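ORF 37 (Human herpesvirus 8 type M, PDB 3FHD) cleaves DNA as an endonuclease and exonuclease, processing branched or non-linear viral DNA intermediates to promote production of unit-length progeny genomes. Local coordinates at residues Thr211-Leu216 / Lys263-Lys268. Residues are numbered along the deposited sequence; the frame is centred on the assembly and turned at random.
With MG (magnesium ion), chain E.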
loop_
_atom_site.group_PDB
_atom_site.type_symbol
_atom_site.label_atom_id
_atom_site.label_comp_id
_atom_site.label_asym_id
_atom_site.label_seq_id
_atom_site.Cartn_x
_atom_site.Cartn_y
_atom_site.Cartn_z
ATOM N N THR A 211 -10.501 -8.812 -8.762
ATOM C CA THR A 211 -11.053 -9.846 -9.673
ATOM C C THR A 211 -11.121 -9.409 -11.141
ATOM O O THR A 211 -10.812 -10.206 -12.041
ATOM C CB THR A 211 -12.432 -10.349 -9.222
ATOM O OG1 THR A 211 -12.357 -10.723 -7.845
ATOM C CG2 THR A 211 -12.850 -11.607 -10.037
ATOM N N LEU A 212 -11.543 -8.168 -11.378
ATOM C CA LEU A 212 -11.541 -7.570 -12.722
ATOM C C LEU A 212 -10.154 -7.508 -13.366
ATOM O O LEU A 212 -10.000 -7.867 -14.547
ATOM C CB LEU A 212 -12.158 -6.169 -12.697
ATOM C CG LEU A 212 -13.660 -6.042 -12.384
ATOM C CD1 LEU A 212 -14.031 -4.618 -11.970
ATOM C CD2 LEU A 212 -14.510 -6.494 -13.583
ATOM N N LEU A 213 -9.159 -7.051 -12.606
ATOM C CA LEU A 213 -7.777 -6.981 -13.083
ATOM C C LEU A 213 -7.252 -8.377 -13.421
ATOM O O LEU A 213 -6.731 -8.622 -14.516
ATOM C CB LEU A 213 -6.879 -6.283 -12.019
ATOM C CG LEU A 213 -7.217 -4.812 -11.713
ATOM C CD1 LEU A 213 -6.378 -4.169 -10.563
ATOM C CD2 LEU A 213 -7.121 -3.969 -12.992
ATOM N N ALA A 214 -7.425 -9.301 -12.477
ATOM C CA ALA A 214 -6.934 -10.675 -12.610
ATOM C C ALA A 214 -7.587 -11.442 -13.779
ATOM O O ALA A 214 -6.899 -12.054 -14.619
ATOM C CB ALA A 214 -7.151 -11.406 -11.287
ATOM N N THR A 215 -8.917 -11.381 -13.837
ATOM C CA THR A 215 -9.718 -12.129 -14.804
ATOM C C THR A 215 -9.830 -11.481 -16.194
ATOM O O THR A 215 -9.853 -12.188 -17.230
ATOM C CB THR A 215 -11.133 -12.340 -14.234
ATOM O OG1 THR A 215 -11.019 -13.034 -12.985
ATOM C CG2 THR A 215 -11.995 -13.153 -15.195
ATOM N N LEU A 216 -9.927 -10.157 -16.243
ATOM C CA LEU A 216 -10.211 -9.494 -17.520
ATOM C C LEU A 216 -9.026 -8.815 -18.167
ATOM O O LEU A 216 -8.968 -8.726 -19.393
ATOM C CB LEU A 216 -11.404 -8.531 -17.410
ATOM C CG LEU A 216 -12.707 -9.067 -16.788
ATOM C CD1 LEU A 216 -13.749 -7.968 -16.724
ATOM C CD2 LEU A 216 -13.279 -10.297 -17.528
ATOM N N LYS A 263 3.675 -5.598 -13.282
ATOM C CA LYS A 263 2.791 -4.441 -13.353
ATOM C C LYS A 263 2.125 -4.308 -11.991
ATOM O O LYS A 263 1.504 -5.244 -11.513
ATOM C CB LYS A 263 1.741 -4.599 -14.446
ATOM C CG LYS A 263 2.295 -4.553 -15.892
ATOM C CD LYS A 263 1.159 -4.640 -16.918
ATOM C CE LYS A 263 1.644 -4.436 -18.361
ATOM N NZ LYS A 263 2.329 -3.112 -18.522
ATOM N N VAL A 264 2.297 -3.169 -11.353
ATOM C CA VAL A 264 1.783 -3.012 -9.975
ATOM C C VAL A 264 0.567 -2.068 -9.972
ATOM O O VAL A 264 0.650 -0.951 -10.500
ATOM C CB VAL A 264 2.920 -2.568 -8.982
ATOM C CG1 VAL A 264 2.360 -2.335 -7.573
ATOM C CG2 VAL A 264 4.069 -3.616 -8.983
ATOM N N TYR A 265 -0.546 -2.480 -9.334
ATOM C CA TYR A 265 -1.763 -1.643 -9.286
ATOM C C TYR A 265 -2.224 -1.276 -7.858
ATOM O O TYR A 265 -2.326 -2.155 -6.987
ATOM C CB TYR A 265 -2.959 -2.324 -9.994
ATOM C CG TYR A 265 -2.788 -2.700 -11.457
ATOM C CD1 TYR A 265 -3.522 -2.054 -12.452
ATOM C CD2 TYR A 265 -1.934 -3.749 -11.839
ATOM C CE1 TYR A 265 -3.375 -2.426 -13.804
ATOM C CE2 TYR A 265 -1.799 -4.133 -13.167
ATOM C CZ TYR A 265 -2.515 -3.468 -14.144
ATOM O OH TYR A 265 -2.361 -3.830 -15.460
ATOM N N GLU A 266 -2.424 0.020 -7.619
ATOM C CA GLU A 266 -3.084 0.513 -6.429
ATOM C C GLU A 266 -4.590 0.700 -6.770
ATOM O O GLU A 266 -4.916 1.426 -7.684
ATOM C CB GLU A 266 -2.439 1.824 -5.985
ATOM C CG GLU A 266 -3.132 2.547 -4.839
ATOM C CD GLU A 266 -3.353 1.687 -3.578
ATOM O OE1 GLU A 266 -2.462 0.900 -3.134
ATOM O OE2 GLU A 266 -4.431 1.851 -2.989
ATOM N N ILE A 267 -5.469 0.052 -6.016
ATOM C CA ILE A 267 -6.908 0.032 -6.339
ATOM C C ILE A 267 -7.653 1.080 -5.501
ATOM O O ILE A 267 -7.420 1.168 -4.309
ATOM C CB ILE A 267 -7.487 -1.395 -6.129
ATOM C CG1 ILE A 267 -6.970 -2.335 -7.215
ATOM C CG2 ILE A 267 -9.061 -1.392 -6.074
ATOM C CD1 ILE A 267 -7.031 -3.783 -6.852
ATOM N N LYS A 268 -8.503 1.909 -6.130
ATOM C CA LYS A 268 -9.366 2.876 -5.400
ATOM C C LYS A 268 -10.814 2.700 -5.886
ATOM O O LYS A 268 -11.019 2.331 -7.032
ATOM C CB LYS A 268 -8.946 4.334 -5.689
ATOM C CG LYS A 268 -7.493 4.662 -5.336
ATOM C CD LYS A 268 -7.300 4.517 -3.821
ATOM C CE LYS A 268 -5.835 4.715 -3.453
ATOM N NZ LYS A 268 -5.580 4.341 -2.045
HETATM MG MG MG E . -6.265 0.478 -2.349
#
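Helix 203-217 runs beside strand 262-269, and the backbones come nearest at L213 and Y265, whose CA atoms are 8.9 Å apart. The helix widens to a pi-type turn over 213-216, and no hydrogen bond links 211-216 to 263-268. Within 211-216, L213 alone meets the strand segment, touching the alternate residues Y265 and I267; nearer the start of the helix, E206, V209 and K210 also pack on I267. L213 CG is anti to the carbonyl carbon (chi1 -64°), and with chi2 175° CD1 is put between Y265 CB and I267 CD1. L213 CD1 meets I267 CD1 tip to tip at 3.8 Å, lies 3.9 Å from Y265 CB and comes obliquely to the Y265 ring. L213 CD2 is 4.1 Å from Y265 CE1. F244 and A427 of the flanking strands also touch L213, while the Y265 ring stacks with Y425 and its OH hydrogen-bonds H218, just beyond the helix.

E266 turns to the other side of the strand. Its OE2 binds magnesium at 2.4 Å and is also gripped by K268 NZ in a salt bridge (2.9 Å), from above the carboxylate plane; Q402 NE2 hydrogen-bonds OE1. D243 completes the protein ligands. With D243, this E-I-K run matches the PD-(D/E)XK nuclease signature: I267 packs its side chain on the helix while its carbonyl O binds the same ion as the E266 carboxylate.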